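Local coordinates for Hcp protein (Burkholderia pseudomallei K96243, PDB 3WX6), which probably serves as the ring-forming tube component of a type VI secretion system, assembling into hexameric rings, at residues Ile115-Tyr121 with Ile141-Thr147; Tyr148-Ser152 with Ala163-Thr167. All coordinates share one frame; numbering follows the deposited sequence.

Contact 1: residues Ile115-Tyr121 with Ile141-Thr147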
loop_
_atom_site.group_PDB
_atom_site.type_symbol
_atom_site.label_atom_id
_atom_site.label_comp_id
_atom_site.label_asym_id
_atom_site.label_seq_id
_atom_site.Cartn_x
_atom_site.Cartn_y
_atom_site.Cartn_z
ATOM N N ILE A 115 19.685 22.467 8.285
ATOM C CA ILE A 115 18.388 21.822 8.382
ATOM C C ILE A 115 17.613 22.191 7.130
ATOM O O ILE A 115 17.501 23.369 6.786
ATOM C CB ILE A 115 17.624 22.250 9.656
ATOM C CG1 ILE A 115 18.519 22.074 10.887
ATOM C CG2 ILE A 115 16.368 21.426 9.832
ATOM C CD1 ILE A 115 17.842 22.412 12.202
ATOM N N THR A 116 17.098 21.183 6.433
ATOM C CA THR A 116 16.433 21.429 5.161
ATOM C C THR A 116 14.952 21.096 5.202
ATOM O O THR A 116 14.186 21.590 4.377
ATOM C CB THR A 116 17.087 20.630 4.025
ATOM O OG1 THR A 116 17.394 19.301 4.471
ATOM C CG2 THR A 116 18.365 21.332 3.567
ATOM N N HIS A 117 14.544 20.261 6.153
ATOM C CA HIS A 117 13.135 19.903 6.254
ATOM C C HIS A 117 12.735 19.430 7.651
ATOM O O HIS A 117 13.556 18.901 8.397
ATOM C CB HIS A 117 12.796 18.822 5.238
ATOM C CG HIS A 117 11.344 18.788 4.866
ATOM N ND1 HIS A 117 10.826 19.562 3.861
ATOM C CD2 HIS A 117 10.314 18.075 5.378
ATOM C CE1 HIS A 117 9.524 19.326 3.755
ATOM N NE2 HIS A 117 9.192 18.431 4.662
HETATM N N MSE A 118 11.462 19.612 7.994
HETATM C CA MSE A 118 10.956 19.156 9.284
HETATM C C MSE A 118 9.446 18.916 9.253
HETATM O O MSE A 118 8.682 19.752 8.774
HETATM C CB MSE A 118 11.317 20.170 10.386
HETATM C CG MSE A 118 11.592 19.546 11.751
HETATM SE SE MSE A 118 12.214 20.826 13.090
HETATM C CE MSE A 118 13.547 21.739 12.043
ATOM N N ASP A 119 9.028 17.761 9.763
ATOM C CA ASP A 119 7.609 17.469 9.957
ATOM C C ASP A 119 7.274 17.243 11.418
ATOM O O ASP A 119 7.653 16.227 11.981
ATOM C CB ASP A 119 7.196 16.235 9.151
ATOM C CG ASP A 119 7.281 16.454 7.660
ATOM O OD1 ASP A 119 6.287 16.946 7.095
ATOM O OD2 ASP A 119 8.327 16.140 7.060
ATOM N N GLN A 120 6.546 18.174 12.022
ATOM C CA GLN A 120 6.071 17.982 13.385
ATOM C C GLN A 120 4.607 17.575 13.338
ATOM O O GLN A 120 3.816 18.181 12.613
ATOM C CB GLN A 120 6.251 19.247 14.224
ATOM C CG GLN A 120 7.661 19.802 14.218
ATOM C CD GLN A 120 7.792 21.045 15.066
ATOM O OE1 GLN A 120 7.180 22.077 14.780
ATOM N NE2 GLN A 120 8.591 20.955 16.121
ATOM N N TYR A 121 4.250 16.557 14.114
ATOM C CA TYR A 121 2.913 15.986 14.065
ATOM C C TYR A 121 2.549 15.186 15.305
ATOM O O TYR A 121 3.324 15.107 16.261
ATOM C CB TYR A 121 2.767 15.115 12.818
ATOM C CG TYR A 121 3.840 14.065 12.635
ATOM C CD1 TYR A 121 3.740 12.820 13.236
ATOM C CD2 TYR A 121 4.936 14.313 11.822
ATOM C CE1 TYR A 121 4.716 11.859 13.049
ATOM C CE2 TYR A 121 5.914 13.361 11.632
ATOM C CZ TYR A 121 5.796 12.138 12.246
ATOM O OH TYR A 121 6.763 11.183 12.060
ATOM N N ILE A 141 5.832 13.214 17.711
ATOM C CA ILE A 141 6.987 12.950 16.860
ATOM C C ILE A 141 7.271 14.141 15.951
ATOM O O ILE A 141 6.374 14.921 15.629
ATOM C CB ILE A 141 6.779 11.673 16.034
ATOM C CG1 ILE A 141 6.719 10.483 16.978
ATOM C CG2 ILE A 141 7.931 11.442 15.074
ATOM C CD1 ILE A 141 7.680 10.603 18.138
ATOM N N GLU A 142 8.540 14.321 15.606
ATOM C CA GLU A 142 8.926 15.194 14.511
ATOM C C GLU A 142 9.957 14.456 13.688
ATOM O O GLU A 142 10.505 13.457 14.139
ATOM C CB GLU A 142 9.458 16.541 15.026
ATOM C CG GLU A 142 10.622 16.440 15.995
ATOM C CD GLU A 142 10.846 17.726 16.779
ATOM O OE1 GLU A 142 10.397 18.799 16.323
ATOM O OE2 GLU A 142 11.459 17.659 17.861
ATOM N N GLU A 143 10.193 14.922 12.469
ATOM C CA GLU A 143 11.228 14.342 11.622
ATOM C C GLU A 143 12.110 15.436 11.035
ATOM O O GLU A 143 11.668 16.200 10.178
ATOM C CB GLU A 143 10.604 13.501 10.506
ATOM C CG GLU A 143 9.880 12.277 10.994
ATOM C CD GLU A 143 9.277 11.479 9.866
ATOM O OE1 GLU A 143 8.454 12.044 9.118
ATOM O OE2 GLU A 143 9.629 10.290 9.720
ATOM N N ILE A 144 13.354 15.507 11.499
ATOM C CA ILE A 144 14.259 16.564 11.070
ATOM C C ILE A 144 15.247 16.041 10.034
ATOM O O ILE A 144 16.025 15.119 10.295
ATOM C CB ILE A 144 15.041 17.166 12.258
ATOM C CG1 ILE A 144 14.113 17.420 13.448
ATOM C CG2 ILE A 144 15.715 18.461 11.848
ATOM C CD1 ILE A 144 14.156 16.339 14.497
ATOM N N LYS A 145 15.223 16.654 8.859
ATOM C CA LYS A 145 16.057 16.219 7.752
ATOM C C LYS A 145 17.204 17.214 7.569
ATOM O O LYS A 145 16.985 18.386 7.276
ATOM C CB LYS A 145 15.188 16.078 6.494
ATOM C CG LYS A 145 15.902 15.804 5.186
ATOM C CD LYS A 145 14.907 15.235 4.162
ATOM C CE LYS A 145 15.365 15.440 2.726
ATOM N NZ LYS A 145 15.166 14.215 1.903
ATOM N N PHE A 146 18.429 16.740 7.772
ATOM C CA PHE A 146 19.619 17.580 7.644
ATOM C C PHE A 146 20.339 17.361 6.316
ATOM O O PHE A 146 20.302 16.273 5.748
ATOM C CB PHE A 146 20.591 17.314 8.801
ATOM C CG PHE A 146 19.989 17.513 10.175
ATOM C CD1 PHE A 146 19.259 16.498 10.788
ATOM C CD2 PHE A 146 20.197 18.694 10.874
ATOM C CE1 PHE A 146 18.726 16.672 12.055
ATOM C CE2 PHE A 146 19.660 18.876 12.143
ATOM C CZ PHE A 146 18.930 17.860 12.736
ATOM N N THR A 147 20.958 18.415 5.800
ATOM C CA THR A 147 21.815 18.298 4.627
ATOM C C THR A 147 23.248 18.613 5.042
ATOM O O THR A 147 23.478 19.525 5.835
ATOM C CB THR A 147 21.354 19.241 3.488
ATOM O OG1 THR A 147 20.063 18.829 3.017
ATOM C CG2 THR A 147 22.328 19.229 2.328
#

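Contact 2: residues Tyr148-Ser152 with Ala163-Thr167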
loop_
_atom_site.group_PDB
_atom_site.type_symbol
_atom_site.label_atom_id
_atom_site.label_comp_id
_atom_site.label_asym_id
_atom_site.label_seq_id
_atom_site.Cartn_x
_atom_site.Cartn_y
_atom_site.Cartn_z
ATOM N N TYR A 148 24.208 17.853 4.520
ATOM C CA TYR A 148 25.604 18.025 4.919
ATOM C C TYR A 148 26.568 17.967 3.738
ATOM O O TYR A 148 26.189 17.574 2.634
ATOM C CB TYR A 148 25.993 16.963 5.960
ATOM C CG TYR A 148 25.741 15.522 5.541
ATOM C CD1 TYR A 148 26.645 14.839 4.736
ATOM C CD2 TYR A 148 24.604 14.848 5.961
ATOM C CE1 TYR A 148 26.421 13.536 4.360
ATOM C CE2 TYR A 148 24.371 13.545 5.590
ATOM C CZ TYR A 148 25.282 12.896 4.790
ATOM O OH TYR A 148 25.062 11.594 4.410
ATOM N N SER A 149 27.810 18.374 3.981
ATOM C CA SER A 149 28.879 18.261 2.997
ATOM C C SER A 149 29.868 17.195 3.429
ATOM O O SER A 149 29.781 16.049 2.996
ATOM C CB SER A 149 29.591 19.601 2.801
ATOM O OG SER A 149 28.845 20.449 1.941
ATOM N N GLY A 150 30.810 17.573 4.288
ATOM C CA GLY A 150 31.754 16.615 4.831
ATOM C C GLY A 150 31.110 15.653 5.813
ATOM O O GLY A 150 30.143 16.002 6.494
ATOM N N TYR A 151 31.680 14.455 5.917
ATOM C CA TYR A 151 31.157 13.420 6.806
ATOM C C TYR A 151 32.248 12.450 7.252
ATOM O O TYR A 151 33.259 12.287 6.574
ATOM C CB TYR A 151 30.009 12.649 6.138
ATOM C CG TYR A 151 30.391 11.855 4.903
ATOM C CD1 TYR A 151 30.859 10.558 5.008
ATOM C CD2 TYR A 151 30.241 12.393 3.634
ATOM C CE1 TYR A 151 31.196 9.828 3.892
ATOM C CE2 TYR A 151 30.573 11.669 2.507
ATOM C CZ TYR A 151 31.050 10.385 2.642
ATOM O OH TYR A 151 31.388 9.650 1.529
ATOM N N SER A 152 32.041 11.827 8.409
ATOM C CA SER A 152 32.934 10.784 8.905
ATOM C C SER A 152 32.141 9.712 9.648
ATOM O O SER A 152 31.303 10.028 10.480
ATOM C CB SER A 152 34.012 11.384 9.811
ATOM O OG SER A 152 34.961 10.403 10.187
ATOM N N ALA A 163 35.892 8.877 5.694
ATOM C CA ALA A 163 35.669 10.318 5.674
ATOM C C ALA A 163 35.830 10.887 4.267
ATOM O O ALA A 163 36.731 10.483 3.532
ATOM C CB ALA A 163 36.620 11.008 6.634
ATOM N N ALA A 164 34.955 11.821 3.898
ATOM C CA ALA A 164 35.040 12.491 2.602
ATOM C C ALA A 164 34.632 13.951 2.709
ATOM O O ALA A 164 33.803 14.305 3.553
ATOM C CB ALA A 164 34.170 11.786 1.579
ATOM N N ASN A 165 35.222 14.789 1.856
ATOM C CA ASN A 165 34.979 16.230 1.867
ATOM C C ASN A 165 35.072 16.843 3.265
ATOM O O ASN A 165 34.385 17.816 3.566
ATOM C CB ASN A 165 33.604 16.543 1.259
ATOM C CG ASN A 165 33.332 15.761 -0.017
ATOM O OD1 ASN A 165 34.201 15.640 -0.884
ATOM N ND2 ASN A 165 32.125 15.219 -0.135
ATOM N N TRP A 166 35.916 16.269 4.118
ATOM C CA TRP A 166 36.109 16.785 5.467
ATOM C C TRP A 166 37.002 18.030 5.452
ATOM O O TRP A 166 37.726 18.272 4.484
ATOM C CB TRP A 166 36.709 15.701 6.368
ATOM C CG TRP A 166 36.621 16.033 7.819
ATOM C CD1 TRP A 166 37.605 16.540 8.609
ATOM C CD2 TRP A 166 35.465 15.890 8.655
ATOM N NE1 TRP A 166 37.137 16.720 9.888
ATOM C CE2 TRP A 166 35.826 16.328 9.944
ATOM C CE3 TRP A 166 34.162 15.433 8.439
ATOM C CZ2 TRP A 166 34.930 16.323 11.012
ATOM C CZ3 TRP A 166 33.278 15.428 9.495
ATOM C CH2 TRP A 166 33.663 15.869 10.768
ATOM N N THR A 167 36.940 18.825 6.516
ATOM C CA THR A 167 37.722 20.055 6.598
ATOM C C THR A 167 38.305 20.228 7.998
ATOM O O THR A 167 37.611 20.005 8.988
ATOM C CB THR A 167 36.864 21.281 6.234
ATOM O OG1 THR A 167 36.561 21.248 4.834
ATOM C CG2 THR A 167 37.596 22.574 6.553
#

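Contact 1: residues Ile115-Tyr121 with Ile141-Thr147
The carbonyl oxygen of Lys-145 is gripped by three donors from the neighbouring strand. Thr-116 N approaches almost head-on at 2.9 Å from Lys-145 O, His-117 N reaches that oxygen within the carbonyl plane on a lone pair, and Thr-116 OG1 sits above the plane, 58° out of it. With two successive residues facing Lys-145, this is a classic beta bulge in an antiparallel ladder. The threonine hydroxyl is brought to the carbonyl because OG1 of Thr-116 lies between the backbone N and carbonyl carbon (chi1 42°), and it accepts in turn from Thr-147 OG1 at 3.1 Å. Beyond the bulge the pairing is regular: Lys-145 N donates to His-117 O, and Asp-119 and Glu-143 exchange two backbone bonds. On the face bearing Ile-115, Met-118 and Gln-120, Ile-115 CG1 lies 3.6 Å from Phe-146 CE2, while Ile-144 CG1 runs beside CG of the selenomethionine at position 118; helix 69-78 packs against this apolar row. At its far end Gln-120 NE2 donates to Glu-142 OE1 at 2.8 Å, the amide and carboxylate planes only 11° apart. The other carboxylate oxygen, OE2, takes a salt bridge from Lys-63 and a bond from Ser-69, while Gln-120 OE1 is bonded to Tyr-108 and Asn-37 of a second subunit. Tyr-121 N donates to Ile-141 O, and one face of the Tyr-121 ring lies over that oxygen, 3.9 Å from the ring plane. A strand of that second subunit pairs with 117-120 and carries the sheet across the interface, with His-117 ND1 and NE2 hydrogen-bonded to its Asp-40 and Asp-38. Both ends of the Gln-120 amide are thus occupied, which fixes its flip and ties the buried Glu-142 carboxylate to the subunit boundary.

Contact 2: residues Tyr148-Ser152 with Ala163-Thr167
Tyr-151 leans its side chain across the paired backbone of Ala-164. Its CB projects to the same side of the sheet as the Ala-164 methyl, and with CG between the backbone N and the carbonyl carbon (chi1 64°) the ring swings over the partner strand, one face lying above the Ala-164 main chain. Tyr-151 CD2 comes 4.0 Å from Ala-164 O. Farther out, Tyr-151 CE2 and CZ rest on the methyl, CZ at 3.6 Å from Ala-164 CB, and Tyr-151 OH ends 3.5 Å from Ala-164 CB. The hydroxyl itself bonds to Leu-73 O of a neighbouring subunit, and Tyr-39 of the same chain meets the ring edge-to-face. Beneath the ring, Tyr-151 and Ala-164 form a hydrogen-bonded antiparallel pair, with Tyr-151 N to Ala-164 O and Ala-164 N to Tyr-151 O both 3.2 Å long. Trp-166 approaches from past the end of this short ladder: CE3, on the edge of the indole, lies 3.7 Å from Tyr-151 N, and CZ3 reaches Ser-152 CB. Gly-150 CA passes close to both Ala-164 O and Asn-165 O, where the chain leaves the ladder. Two backbone bonds join the segments; the tyrosine ring packed on the Ala-164 methyl and the indole edge laid against the 151-152 backbone add van der Waals contact, while the hydroxyl links this beta hairpin to the next subunit.

In the fold
From the N terminus, strands 8-11, 36-40 and 56-63, helix 69-78 and strands 82-87 and 108-110 come before either contact. Strand 114-120 then runs out to a segment with no modelled residues at 124-140, and contact 1 closes this excursion when strand 142-148 returns alongside. The same strand leads directly into 148-152, where contact 2 opens; it closes across a connection whose residues 155-159 are not modelled. The contacts follow in series, neither nested nor crossed, centres about 21 Å apart on opposite sides of the chain's centre. Contact 1 sets strand 114-120, and contact 2 strand 162-164, outermost within this chain in the four- and five-stranded sheets; a second subunit continues the former, and residues 148-150 bridge the two.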